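Local coordinates for protein epoxide hydrolase (Aspergillus niger, PDB 3G02) that probably hydrolyses epoxides to vicinal diols, as an alpha/beta-hydrolase-fold enzyme whose deposited form is an enantioselective variant from directed evolution, at residues 364-368 with 391-396; 196-200 with 212-217. The protein carries 9 engineered substitutions. All blocks are in the same frame, centred on the assembly; numbering follows the deposited sequence.

Contact 1 of 2, residues 364-368 with 391-396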
ATOM      1  N   LEU A 364      34.275  -7.866  -7.567  1.00 17.48           N
ATOM      2  CA  LEU A 364      34.290  -7.502  -6.153  1.00 17.63           C
ATOM      3  C   LEU A 364      35.695  -7.609  -5.572  1.00 17.73           C
ATOM      4  O   LEU A 364      36.146  -8.697  -5.204  1.00 18.28           O
ATOM      5  CB  LEU A 364      33.295  -8.362  -5.360  1.00 17.53           C
ATOM      6  CG  LEU A 364      33.076  -8.011  -3.884  1.00 17.38           C
ATOM      7  CD1 LEU A 364      32.319  -6.694  -3.735  1.00 18.05           C
ATOM      8  CD2 LEU A 364      32.344  -9.134  -3.173  1.00 17.72           C
ATOM      9  N   VAL A 365      36.372  -6.468  -5.499  1.00 17.77           N
ATOM     10  CA  VAL A 365      37.763  -6.403  -5.041  1.00 17.82           C
ATOM     11  C   VAL A 365      37.860  -5.887  -3.607  1.00 17.75           C
ATOM     12  O   VAL A 365      38.940  -5.857  -3.014  1.00 17.80           O
ATOM     13  CB  VAL A 365      38.624  -5.504  -5.970  1.00 17.82           C
ATOM     14  CG1 VAL A 365      38.728  -6.114  -7.367  1.00 18.21           C
ATOM     15  CG2 VAL A 365      38.065  -4.084  -6.040  1.00 18.31           C
ATOM     16  N   PHE A 366      36.718  -5.486  -3.053  1.00 17.49           N
ATOM     17  CA  PHE A 366      36.670  -4.842  -1.747  1.00 17.44           C
ATOM     18  C   PHE A 366      35.370  -5.228  -1.054  1.00 17.42           C
ATOM     19  O   PHE A 366      34.285  -5.038  -1.604  1.00 17.38           O
ATOM     20  CB  PHE A 366      36.771  -3.325  -1.930  1.00 17.29           C
ATOM     21  CG  PHE A 366      36.716  -2.533  -0.650  1.00 17.52           C
ATOM     22  CD1 PHE A 366      35.491  -2.164  -0.091  1.00 17.35           C
ATOM     23  CD2 PHE A 366      37.887  -2.112  -0.029  1.00 17.30           C
ATOM     24  CE1 PHE A 366      35.439  -1.416   1.077  1.00 17.47           C
ATOM     25  CE2 PHE A 366      37.843  -1.363   1.143  1.00 17.65           C
ATOM     26  CZ  PHE A 366      36.618  -1.013   1.695  1.00 17.38           C
ATOM     27  N   PHE A 367      35.491  -5.786   0.146  1.00 17.36           N
ATOM     28  CA  PHE A 367      34.331  -6.156   0.948  1.00 17.64           C
ATOM     29  C   PHE A 367      34.611  -5.872   2.413  1.00 18.02           C
ATOM     30  O   PHE A 367      35.682  -6.204   2.926  1.00 18.22           O
ATOM     31  CB  PHE A 367      33.980  -7.635   0.753  1.00 17.71           C
ATOM     32  CG  PHE A 367      32.708  -8.058   1.441  1.00 17.62           C
ATOM     33  CD1 PHE A 367      31.483  -7.968   0.785  1.00 17.88           C
ATOM     34  CD2 PHE A 367      32.734  -8.549   2.744  1.00 17.87           C
ATOM     35  CE1 PHE A 367      30.303  -8.356   1.419  1.00 18.03           C
ATOM     36  CE2 PHE A 367      31.560  -8.940   3.384  1.00 18.70           C
ATOM     37  CZ  PHE A 367      30.343  -8.845   2.719  1.00 17.81           C
ATOM     38  N   ARG A 368      33.646  -5.246   3.078  1.00 18.03           N
ATOM     39  CA  ARG A 368      33.733  -5.004   4.515  1.00 18.47           C
ATOM     40  C   ARG A 368      32.426  -5.383   5.191  1.00 18.50           C
ATOM     41  O   ARG A 368      31.352  -4.945   4.767  1.00 18.33           O
ATOM     42  CB  ARG A 368      34.054  -3.535   4.816  1.00 18.64           C
ATOM     43  CG  ARG A 368      35.399  -3.037   4.300  1.00 20.22           C
ATOM     44  CD  ARG A 368      36.556  -3.389   5.228  1.00 22.27           C
ATOM     45  NE  ARG A 368      37.820  -2.798   4.779  1.00 23.20           N
ATOM     46  CZ  ARG A 368      38.642  -3.349   3.884  1.00 24.33           C
ATOM     47  NH1 ARG A 368      38.349  -4.515   3.320  1.00 24.57           N
ATOM     48  NH2 ARG A 368      39.765  -2.727   3.550  1.00 24.91           N
ATOM     49  N   ALA A 391      38.789   3.853   2.147  1.00 14.06           N
ATOM     50  CA  ALA A 391      39.659   2.696   1.913  1.00 14.52           C
ATOM     51  C   ALA A 391      39.486   2.135   0.503  1.00 15.03           C
ATOM     52  O   ALA A 391      40.467   1.754  -0.146  1.00 15.03           O
ATOM     53  CB  ALA A 391      39.411   1.621   2.958  1.00 14.48           C
ATOM     54  N   PHE A 392      38.243   2.099   0.026  1.00 15.00           N
ATOM     55  CA  PHE A 392      37.938   1.600  -1.315  1.00 15.42           C
ATOM     56  C   PHE A 392      38.594   2.463  -2.394  1.00 15.94           C
ATOM     57  O   PHE A 392      39.219   1.934  -3.317  1.00 16.11           O
ATOM     58  CB  PHE A 392      36.419   1.522  -1.523  1.00 14.99           C
ATOM     59  CG  PHE A 392      36.007   1.149  -2.925  1.00 14.52           C
ATOM     60  CD1 PHE A 392      36.175  -0.151  -3.397  1.00 14.49           C
ATOM     61  CD2 PHE A 392      35.440   2.100  -3.770  1.00 14.04           C
ATOM     62  CE1 PHE A 392      35.792  -0.494  -4.693  1.00 14.41           C
ATOM     63  CE2 PHE A 392      35.057   1.767  -5.065  1.00 14.57           C
ATOM     64  CZ  PHE A 392      35.231   0.467  -5.526  1.00 14.32           C
ATOM     65  N   VAL A 393      38.459   3.782  -2.268  1.00 16.74           N
ATOM     66  CA  VAL A 393      39.043   4.724  -3.226  1.00 17.72           C
ATOM     67  C   VAL A 393      40.568   4.600  -3.233  1.00 18.45           C
ATOM     68  O   VAL A 393      41.185   4.536  -4.297  1.00 18.59           O
ATOM     69  CB  VAL A 393      38.622   6.190  -2.941  1.00 17.62           C
ATOM     70  CG1 VAL A 393      39.290   7.143  -3.923  1.00 17.59           C
ATOM     71  CG2 VAL A 393      37.102   6.346  -3.008  1.00 17.80           C
ATOM     72  N   GLU A 394      41.162   4.548  -2.042  1.00 19.31           N
ATOM     73  CA  GLU A 394      42.612   4.390  -1.903  1.00 20.47           C
ATOM     74  C   GLU A 394      43.118   3.126  -2.596  1.00 20.41           C
ATOM     75  O   GLU A 394      44.190   3.134  -3.207  1.00 20.83           O
ATOM     76  CB  GLU A 394      43.021   4.394  -0.427  1.00 20.32           C
ATOM     77  CG  GLU A 394      42.955   5.769   0.226  1.00 21.76           C
ATOM     78  CD  GLU A 394      43.205   5.736   1.726  1.00 21.98           C
ATOM     79  OE1 GLU A 394      43.346   4.631   2.298  1.00 24.68           O
ATOM     80  OE2 GLU A 394      43.255   6.824   2.339  1.00 24.59           O
ATOM     81  N   GLN A 395      42.337   2.052  -2.513  1.00 20.48           N
ATOM     82  CA  GLN A 395      42.695   0.775  -3.122  1.00 20.56           C
ATOM     83  C   GLN A 395      42.622   0.795  -4.650  1.00 20.81           C
ATOM     84  O   GLN A 395      43.518   0.270  -5.318  1.00 20.72           O
ATOM     85  CB  GLN A 395      41.817  -0.355  -2.565  1.00 20.59           C
ATOM     86  CG  GLN A 395      42.169  -1.741  -3.103  1.00 20.47           C
ATOM     87  CD  GLN A 395      41.229  -2.832  -2.628  1.00 20.56           C
ATOM     88  OE1 GLN A 395      40.757  -3.644  -3.425  1.00 21.91           O
ATOM     89  NE2 GLN A 395      40.960  -2.865  -1.327  1.00 19.85           N
ATOM     90  N   VAL A 396      41.571   1.404  -5.199  1.00 20.83           N
ATOM     91  CA  VAL A 396      41.241   1.215  -6.620  1.00 21.09           C
ATOM     92  C   VAL A 396      41.538   2.386  -7.573  1.00 21.55           C
ATOM     93  O   VAL A 396      41.594   2.186  -8.786  1.00 21.75           O
ATOM     94  CB  VAL A 396      39.764   0.733  -6.825  1.00 20.99           C
ATOM     95  CG1 VAL A 396      39.439  -0.455  -5.922  1.00 20.68           C
ATOM     96  CG2 VAL A 396      38.765   1.872  -6.603  1.00 20.28           C
TER
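Phe366 and Phe392 form the centre of this contact, where the C-terminal helix 382-396 of the alpha/beta-hydrolase fold packs on strand 362-369, an outermost strand of the central sheet. The two short segments run nearly antiparallel, at 157°, with their axes 9.4 Å apart.

The aromatic pair is an offset edge-to-face stack. The edge of the Phe392 ring is directed at the face of the Phe366 ring, with centroids 5.5 Å apart and planes at 68°. A CH-pi contact supports it: Phe392 CB sits 3.9 Å from the centroid of the Phe366 ring, almost straight above it. With CG anti to the backbone N (chi1 179°), the Phe366 ring reaches out to the helix. Phe392 also presents its edge to Phe366 CB, and its ring reaches Ala211 and Ile188 of the sheet.

Aliphatic groups extend the packing along the helix. Ala391 CB meets Phe366 CE2 at 3.8 Å. Toward the other end, Val365 CG2 touches Val396 CG1 at 3.9 Å.

The polar part lies on the strand side. Phe366 CE2 lies over one face of the Arg368 guanidinium, offset toward its rim. Arg368 NH1 donates to Phe367 O at 3.2 Å, from above the carbonyl plane.

Contact 2 of 2, residues 196-200 with 212-217. Engineered in segment 212-217: Phe216 (natural residue Leu). With FMT (formic acid), chain D.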
ATOM      1  N   SER A 196      21.867   2.335  -5.385  0.50  9.86           N
ATOM      2  CA  SER A 196      22.739   1.205  -5.724  0.50  9.78           C
ATOM      3  C   SER A 196      22.495   0.753  -7.151  0.50 10.22           C
ATOM      4  O   SER A 196      23.444   0.541  -7.909  0.50 10.09           O
ATOM      5  CB  SER A 196      22.534   0.026  -4.771  0.50  9.90           C
ATOM      6  OG  SER A 196      23.198   0.235  -3.540  0.50  8.79           O
ATOM      7  N   PHE A 197      21.222   0.615  -7.519  1.00 10.47           N
ATOM      8  CA  PHE A 197      20.887   0.156  -8.862  1.00 11.02           C
ATOM      9  C   PHE A 197      21.284   1.196  -9.902  1.00 11.09           C
ATOM     10  O   PHE A 197      21.809   0.839 -10.953  1.00 10.99           O
ATOM     11  CB  PHE A 197      19.422  -0.268  -9.019  1.00 11.70           C
ATOM     12  CG  PHE A 197      19.193  -1.143 -10.224  1.00 13.46           C
ATOM     13  CD1 PHE A 197      19.303  -2.527 -10.125  1.00 15.29           C
ATOM     14  CD2 PHE A 197      18.929  -0.578 -11.470  1.00 14.15           C
ATOM     15  CE1 PHE A 197      19.120  -3.340 -11.245  1.00 16.92           C
ATOM     16  CE2 PHE A 197      18.738  -1.383 -12.598  1.00 15.59           C
ATOM     17  CZ  PHE A 197      18.837  -2.762 -12.481  1.00 15.37           C
ATOM     18  N   VAL A 198      21.055   2.473  -9.599  1.00 10.78           N
ATOM     19  CA  VAL A 198      21.567   3.560 -10.439  1.00 10.92           C
ATOM     20  C   VAL A 198      23.090   3.440 -10.557  1.00 11.15           C
ATOM     21  O   VAL A 198      23.638   3.508 -11.662  1.00 11.35           O
ATOM     22  CB  VAL A 198      21.149   4.946  -9.904  1.00 10.71           C
ATOM     23  CG1 VAL A 198      21.742   6.074 -10.751  1.00 10.61           C
ATOM     24  CG2 VAL A 198      19.629   5.062  -9.877  1.00 11.29           C
ATOM     25  N   GLY A 199      23.761   3.220  -9.425  1.00 11.19           N
ATOM     26  CA  GLY A 199      25.211   2.998  -9.414  1.00 11.71           C
ATOM     27  C   GLY A 199      25.666   1.806 -10.243  1.00 12.16           C
ATOM     28  O   GLY A 199      26.693   1.876 -10.927  1.00 12.50           O
ATOM     29  N   ARG A 200      24.912   0.712 -10.180  1.00 12.43           N
ATOM     30  CA  ARG A 200      25.199  -0.473 -10.988  1.00 13.07           C
ATOM     31  C   ARG A 200      25.156  -0.132 -12.478  1.00 13.45           C
ATOM     32  O   ARG A 200      26.066  -0.496 -13.226  1.00 13.85           O
ATOM     33  CB  ARG A 200      24.219  -1.609 -10.668  1.00 13.15           C
ATOM     34  CG  ARG A 200      24.452  -2.882 -11.488  1.00 13.06           C
ATOM     35  CD  ARG A 200      23.655  -4.070 -10.965  1.00 13.38           C
ATOM     36  NE  ARG A 200      24.131  -4.521  -9.657  1.00 13.64           N
ATOM     37  CZ  ARG A 200      25.120  -5.390  -9.464  1.00 14.35           C
ATOM     38  NH1 ARG A 200      25.761  -5.933 -10.497  1.00 14.67           N
ATOM     39  NH2 ARG A 200      25.470  -5.728  -8.228  1.00 14.36           N
ATOM     40  N   VAL A 212      32.649   1.440  -8.520  1.00 12.91           N
ATOM     41  CA  VAL A 212      31.378   1.496  -7.794  1.00 12.55           C
ATOM     42  C   VAL A 212      31.511   0.860  -6.410  1.00 12.16           C
ATOM     43  O   VAL A 212      31.953  -0.280  -6.284  1.00 12.24           O
ATOM     44  CB  VAL A 212      30.232   0.791  -8.579  1.00 12.78           C
ATOM     45  CG1 VAL A 212      28.906   0.912  -7.837  1.00 13.61           C
ATOM     46  CG2 VAL A 212      30.082   1.384  -9.969  1.00 13.02           C
ATOM     47  N   HIS A 213      31.122   1.612  -5.380  1.00 11.82           N
ATOM     48  CA  HIS A 213      30.992   1.074  -4.032  1.00 11.70           C
ATOM     49  C   HIS A 213      29.522   1.102  -3.627  1.00 11.24           C
ATOM     50  O   HIS A 213      28.862   2.141  -3.744  1.00 11.25           O
ATOM     51  CB  HIS A 213      31.825   1.866  -3.024  1.00 11.70           C
ATOM     52  CG  HIS A 213      31.639   1.413  -1.610  1.00 12.07           C
ATOM     53  ND1 HIS A 213      30.589   1.841  -0.823  1.00 13.14           N
ATOM     54  CD2 HIS A 213      32.361   0.562  -0.843  1.00 12.20           C
ATOM     55  CE1 HIS A 213      30.673   1.272   0.366  1.00 12.91           C
ATOM     56  NE2 HIS A 213      31.740   0.491   0.381  1.00 12.94           N
ATOM     57  N   LEU A 214      29.024  -0.039  -3.153  1.00 11.07           N
ATOM     58  CA  LEU A 214      27.630  -0.167  -2.717  1.00 10.84           C
ATOM     59  C   LEU A 214      27.521  -0.629  -1.271  1.00 10.86           C
ATOM     60  O   LEU A 214      28.380  -1.356  -0.777  1.00 10.85           O
ATOM     61  CB  LEU A 214      26.878  -1.163  -3.605  1.00 11.11           C
ATOM     62  CG  LEU A 214      26.889  -0.978  -5.125  1.00 11.10           C
ATOM     63  CD1 LEU A 214      26.069  -2.087  -5.777  1.00 12.79           C
ATOM     64  CD2 LEU A 214      26.366   0.393  -5.527  1.00 12.23           C
ATOM     65  N   ASN A 215      26.455  -0.206  -0.593  1.00 10.49           N
ATOM     66  CA  ASN A 215      26.106  -0.789   0.706  1.00 10.54           C
ATOM     67  C   ASN A 215      24.744  -1.488   0.676  1.00 10.75           C
ATOM     68  O   ASN A 215      24.136  -1.736   1.721  1.00 10.71           O
ATOM     69  CB  ASN A 215      26.184   0.242   1.841  1.00 10.46           C
ATOM     70  CG  ASN A 215      25.208   1.388   1.663  1.00 10.79           C
ATOM     71  OD1 ASN A 215      24.122   1.391   2.244  1.00 13.04           O
ATOM     72  ND2 ASN A 215      25.590   2.367   0.862  1.00 10.41           N
ATOM     73  N   PHE A 216      24.288  -1.816  -0.531  1.00 10.91           N
ATOM     74  CA  PHE A 216      22.998  -2.456  -0.737  1.00 11.48           C
ATOM     75  C   PHE A 216      23.014  -3.169  -2.077  1.00 12.13           C
ATOM     76  O   PHE A 216      23.486  -2.611  -3.066  1.00 11.77           O
ATOM     77  CB  PHE A 216      21.899  -1.386  -0.731  1.00 11.51           C
ATOM     78  CG  PHE A 216      20.499  -1.936  -0.782  1.00 11.49           C
ATOM     79  CD1 PHE A 216      19.803  -2.208   0.394  1.00 11.45           C
ATOM     80  CD2 PHE A 216      19.864  -2.153  -2.002  1.00 11.09           C
ATOM     81  CE1 PHE A 216      18.499  -2.708   0.351  1.00 11.67           C
ATOM     82  CE2 PHE A 216      18.565  -2.659  -2.051  1.00 11.42           C
ATOM     83  CZ  PHE A 216      17.882  -2.928  -0.872  1.00 11.54           C
ATOM     84  N   CYS A 217      22.507  -4.398  -2.103  1.00 13.68           N
ATOM     85  CA  CYS A 217      22.335  -5.136  -3.353  1.00 14.76           C
ATOM     86  C   CYS A 217      20.968  -5.805  -3.383  1.00 15.32           C
ATOM     87  O   CYS A 217      20.618  -6.549  -2.472  1.00 15.38           O
ATOM     88  CB  CYS A 217      23.447  -6.172  -3.549  1.00 14.58           C
ATOM     89  SG  CYS A 217      23.334  -7.054  -5.140  1.00 16.21           S
TER
HETATM   90  C   FMT D 409      22.079  -3.209  -6.941  1.00 18.33           C
HETATM   91  O1  FMT D 409      21.161  -3.325  -6.128  1.00 17.69           O
HETATM   92  O2  FMT D 409      22.814  -4.139  -7.276  1.00 18.49           O
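Arg200 reaches from helix 194-205 toward Leu214 and Cys217, across a beta-alpha-beta unit of the alpha/beta-hydrolase fold. Its CB and CG lead out from the helix, with CG anti to the backbone N. The chain then bends at chi3 (-68°). Arg200 CD passes 3.8 Å from O2 of a bound formic acid. Arg200 NE donates to O2 of the formic acid at 2.7 Å, at an angle of 158°. CZ carries the two end nitrogens. Arg200 NH2 adds a weak bond to O2 and lies 4.0 Å from Cys217 SG. Leu214 CD1 is also near NH2. NH1 turns elsewhere, to the carbonyls of Leu335 and Thr361.

One turn back, Ser196 has two deposited conformers. In one of them Ser196 OG donates to Phe216 O at 2.9 Å, tilted 30° from the carbonyl plane, so this bond may not always be made. Phe216 is engineered; its ring meets that of His375, a predicted active-site residue. Leu214 CD2 packs 3.7 Å from Ser196 CA. Val212 CG2 rests 3.6 Å from Gly199 O.

The formic acid probably came from the crystallisation liquor. Its O2 takes both Arg200 bonds, and the molecule also bonds to Asn218 N. If it is present as formate, the arginine would balance its charge inside this buried contact.

From the N terminus, the chain first reaches contact 2. Helix 194-205 follows strand 187-191, and the chain returns through strand 209-214, so 212-217 closes a short loop on 196-200. Much later, 364-368 opens contact 1 and 391-396 closes it, with 22 residues between them. The two loops are in series and neither nests nor crosses. Strand 340-345 lies between strands 209-214 and 362-369 in the sheet and bonds to both. The contacts also meet directly: Phe392 CZ is 3.4 Å from Val212 O, and Phe392 CD2 is 3.7 Å from His213 CB. Together they tie two helices to one sheet.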